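Local coordinates for DNA mismatch repair protein MutL (Aquifex aeolicus, PDB 6LZI), which probably uses ATP binding and hydrolysis by its Bergerat-fold domain to drive conformational changes during DNA mismatch repair, at residues T173-E178 with S194-R199; Y234-K239 with L260-A265. All blocks are in the same frame, centred on the assembly; numbering follows the deposited sequence.

Contact 1 (T173-E178 with S194-R199); sequences TNPEVE and SSLKER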
# COMPACT_ATOMS: atom_id res chain seq x y z
N THR A 173 -1.79 7.39 -4.52
CA THR A 173 -2.51 7.13 -5.76
C THR A 173 -3.94 6.71 -5.55
O THR A 173 -4.61 6.33 -6.50
CB THR A 173 -1.80 6.06 -6.57
OG1 THR A 173 -1.52 4.91 -5.75
CG2 THR A 173 -0.49 6.65 -7.03
N ASN A 174 -4.39 6.71 -4.31
CA ASN A 174 -5.74 6.28 -4.00
C ASN A 174 -6.39 7.27 -3.06
O ASN A 174 -6.65 6.94 -1.90
CB ASN A 174 -5.69 4.89 -3.38
CG ASN A 174 -5.34 3.84 -4.40
OD1 ASN A 174 -6.21 3.41 -5.17
ND2 ASN A 174 -4.05 3.42 -4.43
N PRO A 175 -6.60 8.51 -3.51
CA PRO A 175 -7.06 9.51 -2.57
C PRO A 175 -8.49 9.28 -2.16
O PRO A 175 -8.88 9.82 -1.15
CB PRO A 175 -6.88 10.85 -3.34
CG PRO A 175 -7.00 10.47 -4.69
CD PRO A 175 -6.29 9.13 -4.82
N GLU A 176 -9.27 8.48 -2.91
CA GLU A 176 -10.65 8.16 -2.59
C GLU A 176 -10.73 7.08 -1.50
O GLU A 176 -11.82 6.78 -1.00
CB GLU A 176 -11.36 7.73 -3.86
CG GLU A 176 -10.96 6.32 -4.38
CD GLU A 176 -9.68 6.20 -5.24
OE1 GLU A 176 -8.86 7.15 -5.37
OE2 GLU A 176 -9.51 5.09 -5.83
N VAL A 177 -9.58 6.54 -1.07
CA VAL A 177 -9.53 5.41 -0.15
C VAL A 177 -9.00 5.88 1.19
O VAL A 177 -8.05 6.65 1.26
CB VAL A 177 -8.65 4.28 -0.70
CG1 VAL A 177 -8.55 3.06 0.29
CG2 VAL A 177 -9.32 3.81 -2.01
N GLU A 178 -9.61 5.40 2.26
CA GLU A 178 -9.07 5.67 3.58
C GLU A 178 -8.02 4.64 3.90
O GLU A 178 -8.19 3.46 3.61
CB GLU A 178 -10.20 5.68 4.62
CG GLU A 178 -9.72 5.87 6.06
CD GLU A 178 -10.90 5.99 6.97
OE1 GLU A 178 -10.77 5.70 8.16
OE2 GLU A 178 -11.97 6.40 6.48
N SER A 194 -10.18 12.15 0.36
CA SER A 194 -10.08 13.58 0.05
C SER A 194 -9.67 13.76 -1.41
O SER A 194 -9.58 12.80 -2.17
CB SER A 194 -9.09 14.28 0.98
OG SER A 194 -7.79 13.85 0.64
N SER A 195 -9.46 15.02 -1.79
CA SER A 195 -8.99 15.30 -3.11
C SER A 195 -7.53 14.88 -3.17
O SER A 195 -6.90 14.61 -2.14
CB SER A 195 -9.10 16.77 -3.43
OG SER A 195 -8.10 17.47 -2.71
N LEU A 196 -7.02 14.78 -4.37
CA LEU A 196 -5.61 14.37 -4.50
C LEU A 196 -4.69 15.38 -3.82
O LEU A 196 -3.77 14.99 -3.07
CB LEU A 196 -5.21 14.18 -5.96
CG LEU A 196 -3.76 13.76 -6.28
CD1 LEU A 196 -3.37 12.50 -5.59
CD2 LEU A 196 -3.50 13.67 -7.79
N LYS A 197 -4.90 16.68 -4.08
CA LYS A 197 -4.04 17.69 -3.47
C LYS A 197 -4.13 17.66 -1.95
O LYS A 197 -3.10 17.75 -1.27
CB LYS A 197 -4.39 19.09 -4.02
CG LYS A 197 -3.35 20.12 -3.58
CD LYS A 197 -3.67 21.45 -4.19
CE LYS A 197 -2.45 22.29 -4.21
NZ LYS A 197 -2.65 23.00 -2.96
N GLU A 198 -5.33 17.49 -1.40
CA GLU A 198 -5.48 17.33 0.05
C GLU A 198 -4.73 16.11 0.55
O GLU A 198 -4.11 16.15 1.63
CB GLU A 198 -6.95 17.22 0.45
CG GLU A 198 -7.65 18.52 0.34
CD GLU A 198 -9.13 18.37 0.06
OE1 GLU A 198 -9.66 17.22 0.00
OE2 GLU A 198 -9.78 19.43 -0.12
N ARG A 199 -4.75 15.02 -0.25
CA ARG A 199 -4.11 13.77 0.15
C ARG A 199 -2.59 13.90 0.12
O ARG A 199 -1.90 13.47 1.06
CB ARG A 199 -4.60 12.65 -0.77
CG ARG A 199 -3.84 11.31 -0.67
CD ARG A 199 -3.82 10.78 0.78
NE ARG A 199 -5.17 10.48 1.24
CZ ARG A 199 -5.83 9.36 1.03
NH1 ARG A 199 -5.37 8.30 0.33
NH2 ARG A 199 -7.02 9.24 1.61

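Contact 2 (Y234-K239 with L260-A265); sequences YVFINK and LVVLYA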
# COMPACT_ATOMS: atom_id res chain seq x y z
N TYR A 234 8.99 11.94 -5.63
CA TYR A 234 8.10 10.84 -5.93
C TYR A 234 7.59 10.93 -7.35
O TYR A 234 7.29 12.03 -7.85
CB TYR A 234 6.93 10.82 -4.95
CG TYR A 234 7.33 10.56 -3.52
CD1 TYR A 234 7.89 11.55 -2.75
CD2 TYR A 234 7.18 9.29 -2.96
CE1 TYR A 234 8.29 11.29 -1.45
CE2 TYR A 234 7.54 9.03 -1.66
CZ TYR A 234 8.12 10.04 -0.92
OH TYR A 234 8.49 9.78 0.37
N VAL A 235 7.50 9.79 -8.01
CA VAL A 235 7.10 9.73 -9.41
C VAL A 235 6.12 8.58 -9.58
O VAL A 235 6.43 7.43 -9.26
CB VAL A 235 8.29 9.51 -10.35
CG1 VAL A 235 7.77 9.46 -11.77
CG2 VAL A 235 9.34 10.60 -10.17
N PHE A 236 4.97 8.89 -10.16
CA PHE A 236 3.96 7.88 -10.45
C PHE A 236 3.70 7.99 -11.94
O PHE A 236 3.30 9.05 -12.41
CB PHE A 236 2.67 8.12 -9.65
CG PHE A 236 2.88 8.10 -8.16
CD1 PHE A 236 2.89 6.90 -7.46
CD2 PHE A 236 3.11 9.28 -7.47
CE1 PHE A 236 3.13 6.85 -6.10
CE2 PHE A 236 3.35 9.25 -6.06
CZ PHE A 236 3.33 8.04 -5.39
N ILE A 237 3.99 6.91 -12.67
CA ILE A 237 3.71 6.87 -14.10
C ILE A 237 2.52 5.95 -14.31
O ILE A 237 2.59 4.75 -14.01
CB ILE A 237 4.94 6.45 -14.92
CG1 ILE A 237 6.08 7.45 -14.66
CG2 ILE A 237 4.60 6.47 -16.38
CD1 ILE A 237 7.16 7.52 -15.73
N ASN A 238 1.44 6.52 -14.82
CA ASN A 238 0.16 5.85 -15.04
C ASN A 238 -0.23 5.09 -13.78
O ASN A 238 -0.39 3.86 -13.78
CB ASN A 238 0.21 4.93 -16.27
CG ASN A 238 0.73 5.63 -17.50
OD1 ASN A 238 1.18 6.77 -17.43
ND2 ASN A 238 0.69 4.94 -18.63
N LYS A 239 -0.28 5.84 -12.69
CA LYS A 239 -0.76 5.41 -11.38
C LYS A 239 0.17 4.40 -10.71
O LYS A 239 -0.19 3.86 -9.67
CB LYS A 239 -2.20 4.87 -11.48
CG LYS A 239 -2.98 4.82 -10.14
CD LYS A 239 -4.27 4.01 -10.28
CE LYS A 239 -4.84 3.56 -8.93
NZ LYS A 239 -3.80 2.94 -8.03
N LEU A 260 10.11 19.26 -1.98
CA LEU A 260 9.24 18.10 -2.16
C LEU A 260 8.60 18.16 -3.54
O LEU A 260 8.03 19.19 -3.91
CB LEU A 260 8.14 18.06 -1.09
CG LEU A 260 7.05 17.07 -1.48
CD1 LEU A 260 7.53 15.62 -1.28
CD2 LEU A 260 5.82 17.47 -0.68
N VAL A 261 8.69 17.06 -4.30
CA VAL A 261 8.12 17.01 -5.65
C VAL A 261 7.35 15.71 -5.78
O VAL A 261 7.94 14.63 -5.65
CB VAL A 261 9.18 17.09 -6.75
CG1 VAL A 261 8.49 17.00 -8.11
CG2 VAL A 261 10.03 18.38 -6.65
N VAL A 262 6.03 15.79 -6.02
CA VAL A 262 5.24 14.60 -6.25
C VAL A 262 4.72 14.72 -7.65
O VAL A 262 3.89 15.58 -7.94
CB VAL A 262 4.08 14.44 -5.26
CG1 VAL A 262 3.37 13.11 -5.53
CG2 VAL A 262 4.58 14.57 -3.82
N LEU A 263 5.18 13.84 -8.53
CA LEU A 263 4.89 13.93 -9.94
C LEU A 263 3.99 12.77 -10.36
O LEU A 263 4.37 11.60 -10.22
CB LEU A 263 6.17 13.92 -10.77
CG LEU A 263 6.02 13.83 -12.29
CD1 LEU A 263 5.43 15.11 -12.88
CD2 LEU A 263 7.37 13.53 -12.93
N TYR A 264 2.83 13.11 -10.90
CA TYR A 264 1.91 12.15 -11.50
C TYR A 264 2.01 12.29 -13.01
O TYR A 264 1.58 13.30 -13.57
CB TYR A 264 0.48 12.40 -11.04
CG TYR A 264 0.33 12.22 -9.55
CD1 TYR A 264 0.63 13.27 -8.65
CD2 TYR A 264 -0.09 11.00 -9.05
CE1 TYR A 264 0.48 13.05 -7.26
CE2 TYR A 264 -0.21 10.78 -7.66
CZ TYR A 264 0.06 11.84 -6.80
OH TYR A 264 -0.03 11.65 -5.44
N ALA A 265 2.59 11.29 -13.66
CA ALA A 265 2.74 11.27 -15.10
C ALA A 265 1.76 10.26 -15.69
O ALA A 265 1.60 9.16 -15.16
CB ALA A 265 4.17 10.90 -15.49
O HOH W 1 0.21 8.44 -12.77

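Contact 1 (T173-E178 with S194-R199)
R199 meets P175 and V177 through a folded side chain: CG stands anti to the backbone N (chi1 169°), and turns at chi2 (55°) and chi3 (64°) place CD and NE so that the chain is bent rather than extended. The guanidinium ends beside the type I turn N174-V177. NH2 of R199 gives V177 O a hydrogen bond of 2.8 Å with the acceptor near the guanidinium plane, and R199 NH1 adds a weak one of 3.3 Å to that oxygen. P175 CA lies over one face, toward the rim. With A171 O taken by NH1 and K192 O by NH2, three backbone carbonyls hold the group. An alanine here would probably leave all three without this donor and open a gap beside the turn. Nearer the helix, P175 CB packs on R199 CB at 3.9 Å, and S194 N bonds P175 O at 3.1 Å. S195 and E198 form a capping box that starts helix 196-204. The contact thus ties the loop between helix 156-173 and strand 178-183 to helix 196-204; V177 touches L28 of helix 16-29 and V35 of strand 34-40, while L196 packs on R221 and F223 of strand 219-225.

Contact 2 (Y234-K239 with L260-A265)
F236 and Y264 sit side by side on adjacent parallel strands in the mixed sheet of the S5-like domain; the chain runs from strand 232-237 through the short antiparallel strand 240-242 and helix 245-254 before returning as the parallel neighbour 260-266. In both residues CG is anti to the carbonyl carbon (chi1 -59° and -62°), and the two side chains point the same way. Their rings are nearly parallel, planes at 18°, yet slid so far that they barely overlap: F236 CD2 lies over a face of the Y264 ring, 3.6 Å from Y264 CE2. V262 approaches the F236 ring differently: its CG1 comes in at the ring edge, in plane, 3.9 Å from F236 CE2. Further back on this face, Y234 CD1 touches L260 CD1 at 4.3 Å. Helices 156-173 and 196-204 cover these side chains, and both phenol oxygens bond to the first of them, Y264 OH to L172 O and Y234 OH to E165 OE2. The reverse face carries V235 and L263, then I237 and A265, as two cross-strand pairs. I237 CG1 packs on A265 CB at 4.0 Å, and V235 also meets L247 and L251 of helix 245-254. Five backbone hydrogen bonds join the strands in parallel register, from Y234 N to V261 O through to N238 N to A265 O, the latter 2.7 Å long. There the first strand ends. N238 turns its amide nitrogen ND2 to L267 O, and a water bridges the departing chain to the second strand, accepting from K239 N at 2.6 Å and donating to A265 O at 2.9 Å.

Contact 1 closes along the chain before contact 2 opens, and their centres lie 14 Å apart, yet they touch. T173 CG2 packs on F236 CD1 at 3.4 Å, and L196 CD1 comes within 3.4 Å of Y264 OH, so both segments of contact 1 rest on the aromatic face of contact 2. K239 extends the join: its CE lies 3.7 Å from T173 O. Contact 1 lies on the nucleotide side but lines no part of the pocket: the V177 side chain is about 12 Å from ADP and touches L28, on the helix carrying pocket residues N26 and S27. It probably lies at the junction of ATPase and S5-like parts, contact 2 on the S5-like side.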